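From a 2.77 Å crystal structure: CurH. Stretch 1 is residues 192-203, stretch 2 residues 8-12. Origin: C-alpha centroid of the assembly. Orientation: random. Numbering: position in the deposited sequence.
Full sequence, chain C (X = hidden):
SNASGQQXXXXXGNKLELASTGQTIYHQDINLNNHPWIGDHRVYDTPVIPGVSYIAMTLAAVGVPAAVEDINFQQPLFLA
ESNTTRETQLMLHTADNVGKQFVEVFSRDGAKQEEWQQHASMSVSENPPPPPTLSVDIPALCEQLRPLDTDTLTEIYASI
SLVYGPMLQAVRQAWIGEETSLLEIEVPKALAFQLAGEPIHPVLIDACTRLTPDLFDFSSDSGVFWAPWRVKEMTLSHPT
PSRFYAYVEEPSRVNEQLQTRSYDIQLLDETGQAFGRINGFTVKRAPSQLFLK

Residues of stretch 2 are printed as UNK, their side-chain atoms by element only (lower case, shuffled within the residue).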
ATOM      1  N   ALA C 192       7.756 -18.101 -23.148  1.00 81.92           N
ATOM      2  CA  ALA C 192       6.885 -17.250 -23.983  1.00 82.47           C
ATOM      3  C   ALA C 192       5.520 -16.843 -23.393  1.00 82.92           C
ATOM      4  O   ALA C 192       5.140 -15.680 -23.487  1.00 83.99           O
ATOM      5  CB  ALA C 192       6.703 -17.870 -25.376  1.00 81.38           C
ATOM      6  N   PHE C 193       4.800 -17.787 -22.783  1.00 83.50           N
ATOM      7  CA  PHE C 193       3.455 -17.539 -22.237  1.00 84.99           C
ATOM      8  C   PHE C 193       3.441 -16.563 -21.068  1.00 85.63           C
ATOM      9  O   PHE C 193       2.426 -15.918 -20.793  1.00 86.12           O
ATOM     10  CB  PHE C 193       2.815 -18.853 -21.774  1.00 86.47           C
ATOM     11  CG  PHE C 193       1.486 -18.682 -21.058  1.00 86.92           C
ATOM     12  CD1 PHE C 193       0.285 -18.792 -21.756  1.00 86.82           C
ATOM     13  CD2 PHE C 193       1.437 -18.430 -19.684  1.00 87.33           C
ATOM     14  CE1 PHE C 193      -0.946 -18.652 -21.099  1.00 86.97           C
ATOM     15  CE2 PHE C 193       0.209 -18.276 -19.019  1.00 88.26           C
ATOM     16  CZ  PHE C 193      -0.985 -18.398 -19.728  1.00 87.03           C
ATOM     17  N   GLN C 194       4.559 -16.480 -20.364  1.00 86.02           N
ATOM     18  CA  GLN C 194       4.636 -15.707 -19.123  1.00 87.25           C
ATOM     19  C   GLN C 194       4.903 -14.222 -19.342  1.00 88.54           C
ATOM     20  O   GLN C 194       4.774 -13.422 -18.411  1.00 89.33           O
ATOM     21  CB  GLN C 194       5.715 -16.280 -18.194  1.00 86.69           C
ATOM     22  CG  GLN C 194       5.582 -17.781 -17.946  1.00 88.59           C
ATOM     23  CD  GLN C 194       6.300 -18.235 -16.692  1.00 88.96           C
ATOM     24  OE1 GLN C 194       5.960 -17.816 -15.585  1.00 91.42           O
ATOM     25  NE2 GLN C 194       7.288 -19.109 -16.856  1.00 88.34           N
ATOM     26  N   LEU C 195       5.291 -13.853 -20.559  1.00 88.06           N
ATOM     27  CA  LEU C 195       5.611 -12.464 -20.844  1.00 87.69           C
ATOM     28  C   LEU C 195       4.342 -11.616 -20.882  1.00 89.28           C
ATOM     29  O   LEU C 195       3.288 -12.085 -21.317  1.00 89.76           O
ATOM     30  CB  LEU C 195       6.433 -12.343 -22.127  1.00 86.29           C
ATOM     31  CG  LEU C 195       7.783 -13.071 -22.116  1.00 86.25           C
ATOM     32  CD1 LEU C 195       8.650 -12.640 -23.279  1.00 86.10           C
ATOM     33  CD2 LEU C 195       8.530 -12.835 -20.826  1.00 86.89           C
ATOM     34  N   ALA C 196       4.451 -10.377 -20.400  1.00 89.85           N
ATOM     35  CA  ALA C 196       3.290  -9.507 -20.189  1.00 90.02           C
ATOM     36  C   ALA C 196       3.561  -8.040 -20.550  1.00 89.89           C
ATOM     37  O   ALA C 196       3.123  -7.116 -19.848  1.00 91.92           O
ATOM     38  CB  ALA C 196       2.806  -9.623 -18.729  1.00 89.33           C
ATOM     39  N   GLY C 197       4.287  -7.821 -21.637  1.00 87.50           N
ATOM     40  CA  GLY C 197       4.478  -6.472 -22.144  1.00 87.19           C
ATOM     41  C   GLY C 197       5.430  -5.624 -21.332  1.00 86.68           C
ATOM     42  O   GLY C 197       5.573  -4.432 -21.592  1.00 87.32           O
ATOM     43  N   GLU C 198       6.079  -6.228 -20.342  1.00 85.43           N
ATOM     44  CA  GLU C 198       7.178  -5.571 -19.635  1.00 83.31           C
ATOM     45  C   GLU C 198       8.386  -5.382 -20.583  1.00 81.75           C
ATOM     46  O   GLU C 198       8.633  -6.226 -21.453  1.00 81.52           O
ATOM     47  CB  GLU C 198       7.545  -6.343 -18.349  1.00 84.25           C
ATOM     48  CG  GLU C 198       8.228  -7.716 -18.519  1.00 85.54           C
ATOM     49  CD  GLU C 198       7.333  -8.785 -19.134  1.00 87.72           C
ATOM     50  OE1 GLU C 198       6.295  -9.144 -18.534  1.00 89.28           O
ATOM     51  OE2 GLU C 198       7.678  -9.281 -20.226  1.00 89.15           O
ATOM     52  N   PRO C 199       9.135  -4.270 -20.428  1.00 80.24           N
ATOM     53  CA  PRO C 199      10.227  -3.965 -21.367  1.00 78.84           C
ATOM     54  C   PRO C 199      11.214  -5.115 -21.516  1.00 79.10           C
ATOM     55  O   PRO C 199      11.637  -5.434 -22.635  1.00 82.10           O
ATOM     56  CB  PRO C 199      10.939  -2.772 -20.728  1.00 77.38           C
ATOM     57  CG  PRO C 199       9.997  -2.225 -19.718  1.00 78.59           C
ATOM     58  CD  PRO C 199       9.002  -3.259 -19.361  1.00 78.57           C
ATOM     59  N   ILE C 200      11.582  -5.725 -20.393  1.00 77.59           N
ATOM     60  CA  ILE C 200      12.548  -6.830 -20.375  1.00 75.01           C
ATOM     61  C   ILE C 200      12.268  -7.758 -19.200  1.00 77.38           C
ATOM     62  O   ILE C 200      12.227  -7.329 -18.047  1.00 80.49           O
ATOM     63  CB  ILE C 200      14.014  -6.332 -20.355  1.00 73.13           C
ATOM     64  CG1 ILE C 200      14.993  -7.476 -20.634  1.00 73.13           C
ATOM     65  CG2 ILE C 200      14.356  -5.637 -19.035  1.00 74.13           C
ATOM     66  CD1 ILE C 200      16.418  -7.002 -20.906  1.00 73.36           C
ATOM     67  N   HIS C 201      12.047  -9.032 -19.502  1.00 77.81           N
ATOM     68  CA  HIS C 201      11.806 -10.016 -18.468  1.00 77.19           C
ATOM     69  C   HIS C 201      13.096 -10.321 -17.725  1.00 78.46           C
ATOM     70  O   HIS C 201      14.164 -10.358 -18.346  1.00 80.58           O
ATOM     71  CB  HIS C 201      11.255 -11.304 -19.069  1.00 77.06           C
ATOM     72  CG  HIS C 201      10.735 -12.263 -18.043  1.00 77.23           C
ATOM     73  ND1 HIS C 201      11.529 -13.230 -17.457  1.00 74.35           N
ATOM     74  CD2 HIS C 201       9.513 -12.378 -17.470  1.00 74.11           C
ATOM     75  CE1 HIS C 201      10.810 -13.909 -16.581  1.00 75.24           C
ATOM     76  NE2 HIS C 201       9.585 -13.411 -16.567  1.00 73.35           N
ATOM     77  N   PRO C 202      13.004 -10.554 -16.398  1.00 76.80           N
ATOM     78  CA  PRO C 202      14.135 -10.996 -15.584  1.00 76.89           C
ATOM     79  C   PRO C 202      15.070 -11.982 -16.291  1.00 78.80           C
ATOM     80  O   PRO C 202      16.278 -11.762 -16.326  1.00 81.34           O
ATOM     81  CB  PRO C 202      13.451 -11.685 -14.413  1.00 76.00           C
ATOM     82  CG  PRO C 202      12.197 -10.899 -14.211  1.00 74.55           C
ATOM     83  CD  PRO C 202      11.784 -10.400 -15.579  1.00 75.54           C
ATOM     84  N   VAL C 203      14.515 -13.046 -16.866  1.00 78.66           N
ATOM     85  CA  VAL C 203      15.320 -14.052 -17.570  1.00 77.16           C
ATOM     86  C   VAL C 203      16.161 -13.448 -18.699  1.00 79.30           C
ATOM     87  O   VAL C 203      17.363 -13.706 -18.798  1.00 82.49           O
ATOM     88  CB  VAL C 203      14.440 -15.189 -18.092  1.00 76.13           C
ATOM     89  CG1 VAL C 203      15.199 -16.081 -19.061  1.00 75.02           C
ATOM     90  CG2 VAL C 203      13.885 -15.993 -16.915  1.00 76.07           C
ATOM     91  N   UNK C   8      -4.009  -7.273 -11.900  1.00 94.02           N
ATOM     92  CA  UNK C   8      -2.638  -7.628 -11.472  1.00 90.48           C
ATOM     93  C   UNK C   8      -1.678  -7.995 -12.614  1.00 91.23           C
ATOM     94  O   UNK C   8      -1.916  -8.926 -13.388  1.00 91.56           O
ATOM     95  c   UNK C   8      -2.644  -8.762 -10.379  1.00 92.47           C
ATOM     96  c   UNK C   8      -1.255  -9.332 -10.151  1.00 92.69           C
ATOM     97  c   UNK C   8      -3.643  -9.891 -10.731  1.00 92.88           C
ATOM     98  N   UNK C   9      -0.587  -7.246 -12.693  1.00 93.92           N
ATOM     99  CA  UNK C   9       0.502  -7.508 -13.624  1.00 95.92           C
ATOM    100  C   UNK C   9       1.236  -8.784 -13.221  1.00 94.05           C
ATOM    101  O   UNK C   9       1.574  -8.966 -12.050  1.00 94.91           O
ATOM    102  c   UNK C   9       1.476  -6.335 -13.580  1.00100.37           C
ATOM    103  c   UNK C   9       2.373  -6.242 -14.771  1.00104.92           C
ATOM    104  n   UNK C   9       3.303  -5.985 -16.744  1.00109.58           N
ATOM    105  c   UNK C   9       2.108  -5.941 -16.066  1.00107.01           C
ATOM    106  c   UNK C   9       4.268  -6.297 -15.894  1.00107.87           C
ATOM    107  n   UNK C   9       3.733  -6.455 -14.696  1.00106.36           N
ATOM    108  N   UNK C  10       1.482  -9.660 -14.191  1.00 90.03           N
ATOM    109  CA  UNK C  10       2.232 -10.901 -13.954  1.00 87.45           C
ATOM    110  C   UNK C  10       3.558 -10.704 -13.224  1.00 86.81           C
ATOM    111  O   UNK C  10       3.901 -11.486 -12.331  1.00 87.49           O
ATOM    112  n   UNK C  10       0.700 -16.047 -16.041  1.00 89.55           N
ATOM    113  c   UNK C  10       2.707 -14.019 -16.110  1.00 88.37           C
ATOM    114  c   UNK C  10       2.495 -11.651 -15.265  1.00 86.54           C
ATOM    115  c   UNK C  10       1.848 -16.236 -15.402  1.00 90.49           C
ATOM    116  c   UNK C  10       1.884 -13.028 -15.301  1.00 88.21           C
ATOM    117  n   UNK C  10       2.803 -15.305 -15.422  1.00 89.86           N
ATOM    118  n   UNK C  10       2.042 -17.364 -14.731  1.00 90.46           N
ATOM    119  N   UNK C  11       4.302  -9.667 -13.616  1.00 84.02           N
ATOM    120  CA  UNK C  11       5.628  -9.421 -13.067  1.00 81.57           C
ATOM    121  C   UNK C  11       5.605  -8.628 -11.756  1.00 83.81           C
ATOM    122  O   UNK C  11       6.257  -9.014 -10.789  1.00 84.29           O
ATOM    123  c   UNK C  11       6.516  -8.725 -14.100  1.00 79.81           C
ATOM    124  c   UNK C  11       7.973  -8.437 -13.720  1.00 78.65           C
ATOM    125  c   UNK C  11       8.782  -9.693 -13.627  1.00 77.44           C
ATOM    126  c   UNK C  11       8.601  -7.500 -14.736  1.00 80.15           C
ATOM    127  N   UNK C  12       4.853  -7.532 -11.724  1.00 82.69           N
ATOM    128  CA  UNK C  12       4.894  -6.626 -10.585  1.00 80.32           C
ATOM    129  C   UNK C  12       3.881  -6.944  -9.481  1.00 80.18           C
ATOM    130  O   UNK C  12       4.088  -6.579  -8.324  1.00 82.19           O
ATOM    131  c   UNK C  12       5.520  -3.147 -12.186  1.00 77.71           C
ATOM    132  c   UNK C  12       4.720  -5.184 -11.058  1.00 79.73           C
ATOM    133  c   UNK C  12       7.051  -4.355 -10.674  1.00 76.36           C
ATOM    134  c   UNK C  12       5.938  -4.501 -11.677  1.00 78.28           C
TER

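Position 8 carries three side-chain carbons, the first bonded to the other two, so the chain forks at CB. Nothing on stretch 1 lies within reach, and the CB-branched set of three carbons without a heteroatom is valine: Val8 leads into the contact without joining it.

Position 9 has one carbon followed by a five-membered ring of three carbons and two nitrogens; one ring nitrogen lies 3.3 Å from Ala196 O and a ring carbon 4.1 Å from Glu198 CB. The ring is the imidazole of histidine. His9 starts sideways from CA, but its t rotamer brings the ring back to stretch 1. There NE2 donates a weak hydrogen bond to Ala196 O with a bent angle of 136°, while Glu198 CB lies at the ring edge, near CE1. The other nitrogen, ND1, accepts a weak bond from the backbone N of position 12, 3.4 Å away.

Position 10 has three carbons in a row, a nitrogen, then a carbon bearing two more nitrogens. The third carbon sits 3.2 Å from Gln194 O, and a terminal nitrogen comes within 3.8 Å of Phe193 CE2. The guanidinium makes it arginine. Arg10 gives up more surface than any other residue here, 94 Å². Its CB packs 4.0 Å from Ala196 CB, and Gln194 CG covers one face of the guanidinium. NH2 is hydrogen-bonded elsewhere in the structure.

Position 11 has four carbons forking at the second; one terminal carbon meets Pro202 CD at 3.6 Å and the other meets Glu198 CG at 3.8 Å. This is leucine. Leu11 is buried and points toward stretch 1, CD1 against the proline and CD2 against the glutamate.

Position 12 repeats that four-carbon fork but finds no partner on stretch 1. It is also leucine, and the backbone N of Leu12 gives the weak bond to His9 ND1.

The touching residues are at least 183 apart in sequence, and the contact buries 391 Å² with one weak hydrogen bond across it, so most of it is packing. Stretch 1 comes with its own bracing: Glu198 OE1 accepts from Ala196 N at 2.9 Å, folding the carboxylate back over the turn and leaving CB and CG to face His9 and Leu11. His201 caps the following helix, its ND1 accepting from Val203 N at 3.0 Å, and Pro202 opens that helix with its ring against Leu11. The rule to read is that polar groups brace each loop internally, while aliphatic carbon, even from Glu198 and Arg10, supplies much of the surface between them.

Stretch 2 (8-12) VHRLL
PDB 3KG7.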